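Local structure of tRNA uridine(34) acetyltransferase (Methanocaldococcus infernus, 6IA8) at residues Met281-Lys286 / Leu442-His447; Arg396-Ala401 / Thr405-Ser410. The protein catalyses formation of 5-carboxymethyluridine at the wobble position 34 of tRNAs, using acetyl-CoA, S-adenosylmethionine and an iron-sulfur cluster. All coordinates share one frame; numbering follows the deposited sequence.

Contact 1 of 2, residues Met281-Lys286 / Leu442-His447; sequences MPDMVK and LVRQLH. With SO4 (sulfate ion), chain E.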
loop_
_atom_site.group_PDB
_atom_site.type_symbol
_atom_site.label_atom_id
_atom_site.label_comp_id
_atom_site.label_asym_id
_atom_site.label_seq_id
_atom_site.Cartn_x
_atom_site.Cartn_y
_atom_site.Cartn_z
ATOM N N MET A 281 8.252 0.079 10.907
ATOM C CA MET A 281 8.584 -0.738 9.746
ATOM C C MET A 281 7.375 -0.996 8.830
ATOM O O MET A 281 7.052 -2.144 8.516
ATOM C CB MET A 281 9.213 -2.042 10.200
ATOM C CG MET A 281 10.142 -1.908 11.345
ATOM S SD MET A 281 11.696 -1.002 11.018
ATOM C CE MET A 281 12.766 -2.302 10.380
ATOM N N PRO A 282 6.737 0.055 8.338
ATOM C CA PRO A 282 5.628 -0.135 7.397
ATOM C C PRO A 282 6.125 -0.684 6.075
ATOM O O PRO A 282 7.285 -0.491 5.706
ATOM C CB PRO A 282 5.074 1.279 7.201
ATOM C CG PRO A 282 6.287 2.179 7.385
ATOM C CD PRO A 282 7.091 1.479 8.515
ATOM N N ASP A 283 5.200 -1.322 5.338
ATOM C CA ASP A 283 5.492 -1.787 3.987
ATOM C C ASP A 283 5.509 -0.641 2.986
ATOM O O ASP A 283 6.167 -0.736 1.944
ATOM C CB ASP A 283 4.457 -2.808 3.519
ATOM C CG ASP A 283 4.366 -4.026 4.416
ATOM O OD1 ASP A 283 5.423 -4.579 4.684
ATOM O OD2 ASP A 283 3.225 -4.388 4.831
ATOM N N MET A 284 4.737 0.408 3.248
ATOM C CA MET A 284 4.490 1.451 2.269
ATOM C C MET A 284 4.297 2.735 3.048
ATOM O O MET A 284 3.825 2.705 4.191
ATOM C CB MET A 284 3.258 1.099 1.406
ATOM C CG MET A 284 2.807 2.149 0.464
ATOM S SD MET A 284 1.330 1.605 -0.427
ATOM C CE MET A 284 1.518 -0.184 -0.477
ATOM N N VAL A 285 4.661 3.861 2.432
ATOM C CA VAL A 285 4.395 5.161 3.035
ATOM C C VAL A 285 3.867 6.093 1.962
ATOM O O VAL A 285 4.280 6.008 0.805
ATOM C CB VAL A 285 5.647 5.769 3.698
ATOM C CG1 VAL A 285 6.102 4.919 4.911
ATOM C CG2 VAL A 285 6.761 5.933 2.673
ATOM N N LYS A 286 2.956 6.983 2.355
ATOM C CA LYS A 286 2.390 8.027 1.504
ATOM C C LYS A 286 2.735 9.348 2.175
ATOM O O LYS A 286 2.355 9.566 3.334
ATOM C CB LYS A 286 0.880 7.842 1.373
ATOM C CG LYS A 286 0.193 8.872 0.459
ATOM C CD LYS A 286 -1.338 8.770 0.550
ATOM C CE LYS A 286 -1.953 8.017 -0.617
ATOM N NZ LYS A 286 -1.887 6.540 -0.467
ATOM N N LEU A 442 3.336 -16.552 7.338
ATOM C CA LEU A 442 2.407 -15.735 6.562
ATOM C C LEU A 442 3.070 -15.155 5.314
ATOM O O LEU A 442 4.110 -14.488 5.409
ATOM C CB LEU A 442 1.864 -14.579 7.409
ATOM C CG LEU A 442 1.253 -14.929 8.780
ATOM C CD1 LEU A 442 0.918 -13.632 9.511
ATOM C CD2 LEU A 442 0.011 -15.769 8.594
ATOM N N VAL A 443 2.439 -15.363 4.157
ATOM C CA VAL A 443 2.795 -14.655 2.930
ATOM C C VAL A 443 1.874 -13.443 2.858
ATOM O O VAL A 443 0.710 -13.558 2.490
ATOM C CB VAL A 443 2.660 -15.538 1.692
ATOM C CG1 VAL A 443 2.928 -14.696 0.477
ATOM C CG2 VAL A 443 3.644 -16.710 1.789
ATOM N N ARG A 444 2.390 -12.280 3.238
ATOM C CA ARG A 444 1.589 -11.061 3.259
ATOM C C ARG A 444 1.445 -10.414 1.894
ATOM O O ARG A 444 0.481 -9.674 1.667
ATOM C CB ARG A 444 2.203 -10.061 4.236
ATOM C CG ARG A 444 2.420 -10.670 5.646
ATOM C CD ARG A 444 2.660 -9.589 6.702
ATOM N NE ARG A 444 3.901 -8.885 6.496
ATOM C CZ ARG A 444 4.029 -7.683 5.951
ATOM N NH1 ARG A 444 5.253 -7.185 5.794
ATOM N NH2 ARG A 444 2.958 -6.974 5.609
ATOM N N GLN A 445 2.359 -10.689 0.977
ATOM C CA GLN A 445 2.256 -10.115 -0.351
ATOM C C GLN A 445 3.133 -10.910 -1.302
ATOM O O GLN A 445 4.218 -11.335 -0.919
ATOM C CB GLN A 445 2.723 -8.657 -0.362
ATOM C CG GLN A 445 2.692 -7.988 -1.755
ATOM C CD GLN A 445 2.792 -6.475 -1.685
ATOM O OE1 GLN A 445 3.375 -5.920 -0.743
ATOM N NE2 GLN A 445 2.173 -5.789 -2.660
ATOM N N LEU A 446 2.657 -11.095 -2.528
ATOM C CA LEU A 446 3.453 -11.574 -3.657
ATOM C C LEU A 446 3.156 -10.620 -4.798
ATOM O O LEU A 446 1.991 -10.442 -5.166
ATOM C CB LEU A 446 3.083 -12.992 -4.077
ATOM C CG LEU A 446 3.667 -13.452 -5.411
ATOM C CD1 LEU A 446 5.195 -13.500 -5.384
ATOM C CD2 LEU A 446 3.088 -14.822 -5.781
ATOM N N HIS A 447 4.189 -10.008 -5.363
ATOM C CA HIS A 447 3.979 -9.080 -6.467
ATOM C C HIS A 447 5.011 -9.335 -7.553
ATOM O O HIS A 447 6.211 -9.277 -7.293
ATOM C CB HIS A 447 4.085 -7.645 -5.983
ATOM C CG HIS A 447 3.572 -6.640 -6.974
ATOM N ND1 HIS A 447 2.254 -6.248 -7.009
ATOM C CD2 HIS A 447 4.182 -5.993 -7.999
ATOM C CE1 HIS A 447 2.075 -5.379 -7.990
ATOM N NE2 HIS A 447 3.230 -5.202 -8.602
HETATM S S SO4 E . 2.179 -3.467 -11.672
HETATM O O1 SO4 E . 2.804 -4.546 -10.928
HETATM O O2 SO4 E . 2.586 -3.551 -13.067
HETATM O O3 SO4 E . 0.733 -3.592 -11.579
HETATM O O4 SO4 E . 2.588 -2.192 -11.101
#
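Asp283 and Arg444 meet across the junction between the radical SAM domain and the GNAT acetyltransferase domain, in a buried, end-on bidentate salt bridge. The two side chains come from opposite directions, and their flat groups lie nearly coplanar, 15° apart. Arg444 NH1 donates to the syn lone pair of Asp283 OD1 at 2.8 Å, with an almost straight N-H...O angle of 174°. The other terminal nitrogen of Arg444, NH2, donates to Asp283 OD2 at 2.7 Å, also from the syn side but tilted from the carboxylate plane. With two bonds in the guanidinium plane, turning either group out of this plane would strain or break at least one of them. A bend at chi3 (-66°) in the Arg444 chain swings that end toward the aspartate. Arg444 and Gln445 together face Arg424 in a classic beta bulge. Gln445 and His447 belong to the acetyl-CoA site inferred from relatives; at the edge of the His447 ring sits a sulfate, probably from the crystallisation liquor. Second-shell partners fix both ends of the salt bridge: the backbone N of Val251 also binds Asp283 OD2, and Leu249 O takes a further bond from Arg444 NH2.

Contact 2 of 2, residues Arg396-Ala401 / Thr405-Ser410; sequences REDYEA and TEIFLS
Strands 396-401 and 405-410 run antiparallel, their axes 4.7 Å apart at closest approach, as the two arms of a beta hairpin in the GNAT domain. Glu397 with Phe408 and Tyr399 with Glu406 are the hydrogen-bonded pairs, each closed by two backbone bonds; Glu406 N to Tyr399 O, at 2.8 Å, is the straightest of the four. On the face carrying Tyr399, the phenol ring lies over the aliphatic part of Glu406: Glu406 CB sits 3.6 Å from the centroid of the Tyr399 ring, a CH-pi contact over one face. Phe408 CB comes to the edge of the same ring, and Ala401 CB packs against Glu406 CG. The glutamate chain, bent at chi2 (-77°), carries its buried carboxylate on to Arg426, its main partner, and to Lys245, and Arg444 also takes part.

The other face holds Arg396, Asp398, Ile407 and Leu409. Arg396 is fully extended, its CB and CG beside Leu409 CD2, and it grips Asp398 side-on: Arg396 NE donates to Asp398 OD1 at 2.8 Å, and NH2 to OD2. Glu484 offers NH2 a second acidic partner. A leucine in place of Arg396 would probably leave the Asp398 and Glu484 carboxylates without their shared cation and let the aspartate turn. Ile407 packs alongside this salt bridge, with its CG2 3.7 Å from Arg396 NE and 3.5 Å from Asp398 OD1.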
loop_
_atom_site.group_PDB
_atom_site.type_symbol
_atom_site.label_atom_id
_atom_site.label_comp_id
_atom_site.label_asym_id
_atom_site.label_seq_id
_atom_site.Cartn_x
_atom_site.Cartn_y
_atom_site.Cartn_z
ATOM N N ARG A 396 17.540 -11.980 -0.658
ATOM C CA ARG A 396 16.782 -12.046 0.582
ATOM C C ARG A 396 17.279 -10.984 1.541
ATOM O O ARG A 396 18.481 -10.800 1.684
ATOM C CB ARG A 396 16.913 -13.423 1.258
ATOM C CG ARG A 396 16.317 -13.487 2.655
ATOM C CD ARG A 396 16.378 -14.911 3.181
ATOM N NE ARG A 396 16.039 -14.984 4.607
ATOM C CZ ARG A 396 16.075 -16.099 5.322
ATOM N NH1 ARG A 396 16.422 -17.231 4.731
ATOM N NH2 ARG A 396 15.764 -16.075 6.610
ATOM N N GLU A 397 16.357 -10.344 2.252
ATOM C CA GLU A 397 16.692 -9.387 3.299
ATOM C C GLU A 397 15.679 -9.545 4.417
ATOM O O GLU A 397 14.470 -9.499 4.150
ATOM C CB GLU A 397 16.639 -7.959 2.763
ATOM C CG GLU A 397 16.935 -6.887 3.796
ATOM C CD GLU A 397 16.871 -5.500 3.189
ATOM O OE1 GLU A 397 16.585 -5.363 1.974
ATOM O OE2 GLU A 397 17.110 -4.550 3.917
ATOM N N ASP A 398 16.170 -9.716 5.649
ATOM C CA ASP A 398 15.335 -9.909 6.827
ATOM C C ASP A 398 15.358 -8.652 7.694
ATOM O O ASP A 398 16.381 -7.948 7.779
ATOM C CB ASP A 398 15.821 -11.093 7.676
ATOM C CG ASP A 398 15.654 -12.461 6.972
ATOM O OD1 ASP A 398 15.273 -12.529 5.792
ATOM O OD2 ASP A 398 15.842 -13.473 7.643
ATOM N N TYR A 399 14.259 -8.427 8.424
ATOM C CA TYR A 399 14.267 -7.377 9.436
ATOM C C TYR A 399 13.266 -7.700 10.533
ATOM O O TYR A 399 12.331 -8.470 10.340
ATOM C CB TYR A 399 13.996 -5.999 8.837
ATOM C CG TYR A 399 12.749 -5.855 8.015
ATOM C CD1 TYR A 399 12.734 -6.266 6.687
ATOM C CD2 TYR A 399 11.584 -5.276 8.553
ATOM C CE1 TYR A 399 11.588 -6.131 5.898
ATOM C CE2 TYR A 399 10.413 -5.112 7.754
ATOM C CZ TYR A 399 10.455 -5.560 6.423
ATOM O OH TYR A 399 9.393 -5.419 5.578
ATOM N N GLU A 400 13.509 -7.146 11.711
ATOM C CA GLU A 400 12.585 -7.295 12.823
ATOM C C GLU A 400 11.499 -6.243 12.704
ATOM O O GLU A 400 11.817 -5.068 12.491
ATOM C CB GLU A 400 13.329 -7.093 14.134
ATOM C CG GLU A 400 12.488 -7.296 15.366
ATOM C CD GLU A 400 12.348 -8.770 15.753
ATOM O OE1 GLU A 400 11.435 -9.091 16.539
ATOM O OE2 GLU A 400 13.144 -9.602 15.263
ATOM N N ALA A 401 10.242 -6.644 12.926
ATOM C CA ALA A 401 9.103 -5.732 12.879
ATOM C C ALA A 401 7.957 -6.257 13.729
ATOM O O ALA A 401 7.589 -7.434 13.628
ATOM C CB ALA A 401 8.627 -5.554 11.440
ATOM N N THR A 405 9.565 -11.497 12.649
ATOM C CA THR A 405 10.582 -11.431 11.609
ATOM C C THR A 405 9.909 -11.297 10.254
ATOM O O THR A 405 9.008 -12.081 9.920
ATOM C CB THR A 405 11.480 -12.662 11.620
ATOM O OG1 THR A 405 12.161 -12.721 12.872
ATOM C CG2 THR A 405 12.518 -12.588 10.508
ATOM N N GLU A 406 10.351 -10.296 9.491
ATOM C CA GLU A 406 9.923 -10.097 8.115
ATOM C C GLU A 406 11.052 -10.571 7.221
ATOM O O GLU A 406 12.210 -10.242 7.485
ATOM C CB GLU A 406 9.613 -8.638 7.824
ATOM C CG GLU A 406 8.514 -8.038 8.659
ATOM C CD GLU A 406 7.088 -8.438 8.242
ATOM O OE1 GLU A 406 6.890 -9.141 7.215
ATOM O OE2 GLU A 406 6.138 -7.998 8.931
ATOM N N ILE A 407 10.717 -11.390 6.220
ATOM C CA ILE A 407 11.643 -11.859 5.197
ATOM C C ILE A 407 11.188 -11.258 3.871
ATOM O O ILE A 407 10.068 -11.508 3.411
ATOM C CB ILE A 407 11.675 -13.391 5.127
ATOM C CG1 ILE A 407 12.138 -13.979 6.476
ATOM C CG2 ILE A 407 12.591 -13.827 3.970
ATOM C CD1 ILE A 407 11.085 -14.602 7.281
ATOM N N PHE A 408 12.030 -10.445 3.274
ATOM C CA PHE A 408 11.717 -9.790 2.008
ATOM C C PHE A 408 12.521 -10.496 0.930
ATOM O O PHE A 408 13.753 -10.383 0.894
ATOM C CB PHE A 408 12.069 -8.315 2.053
ATOM C CG PHE A 408 11.719 -7.551 0.786
ATOM C CD1 PHE A 408 10.417 -7.178 0.534
ATOM C CD2 PHE A 408 12.687 -7.197 -0.125
ATOM C CE1 PHE A 408 10.066 -6.447 -0.603
ATOM C CE2 PHE A 408 12.367 -6.464 -1.264
ATOM C CZ PHE A 408 11.048 -6.093 -1.510
ATOM N N LEU A 409 11.836 -11.305 0.129
ATOM C CA LEU A 409 12.437 -12.059 -0.964
ATOM C C LEU A 409 12.192 -11.325 -2.269
ATOM O O LEU A 409 11.086 -10.848 -2.505
ATOM C CB LEU A 409 11.819 -13.456 -1.064
ATOM C CG LEU A 409 11.973 -14.392 0.134
ATOM C CD1 LEU A 409 11.175 -15.685 -0.151
ATOM C CD2 LEU A 409 13.460 -14.731 0.411
ATOM N N SER A 410 13.190 -11.280 -3.148
ATOM C CA SER A 410 12.995 -10.566 -4.401
ATOM C C SER A 410 13.825 -11.198 -5.509
ATOM O O SER A 410 14.833 -11.859 -5.259
ATOM C CB SER A 410 13.340 -9.075 -4.242
ATOM O OG SER A 410 14.696 -8.941 -3.867
#

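In the fold
The centres of the two contacts lie about 11 Å apart, and both reach the mixed sheet of the acetyltransferase domain. Across that sheet, strand 404-413 is separated from strand 440-448 by strand 418-427. Along the chain the hairpin of contact 2 is nested inside the long loop closed by contact 1, whose first segment belongs to the parallel sheet of the radical SAM domain. The two sites touch directly: Arg444 NH1 forms a salt bridge with Glu406 OE1 at 2.9 Å, while Met281 packs on Tyr399, Glu400 and Ala401. Hairpin and interdomain bridge therefore meet where the acetyltransferase sheet abuts the radical SAM domain.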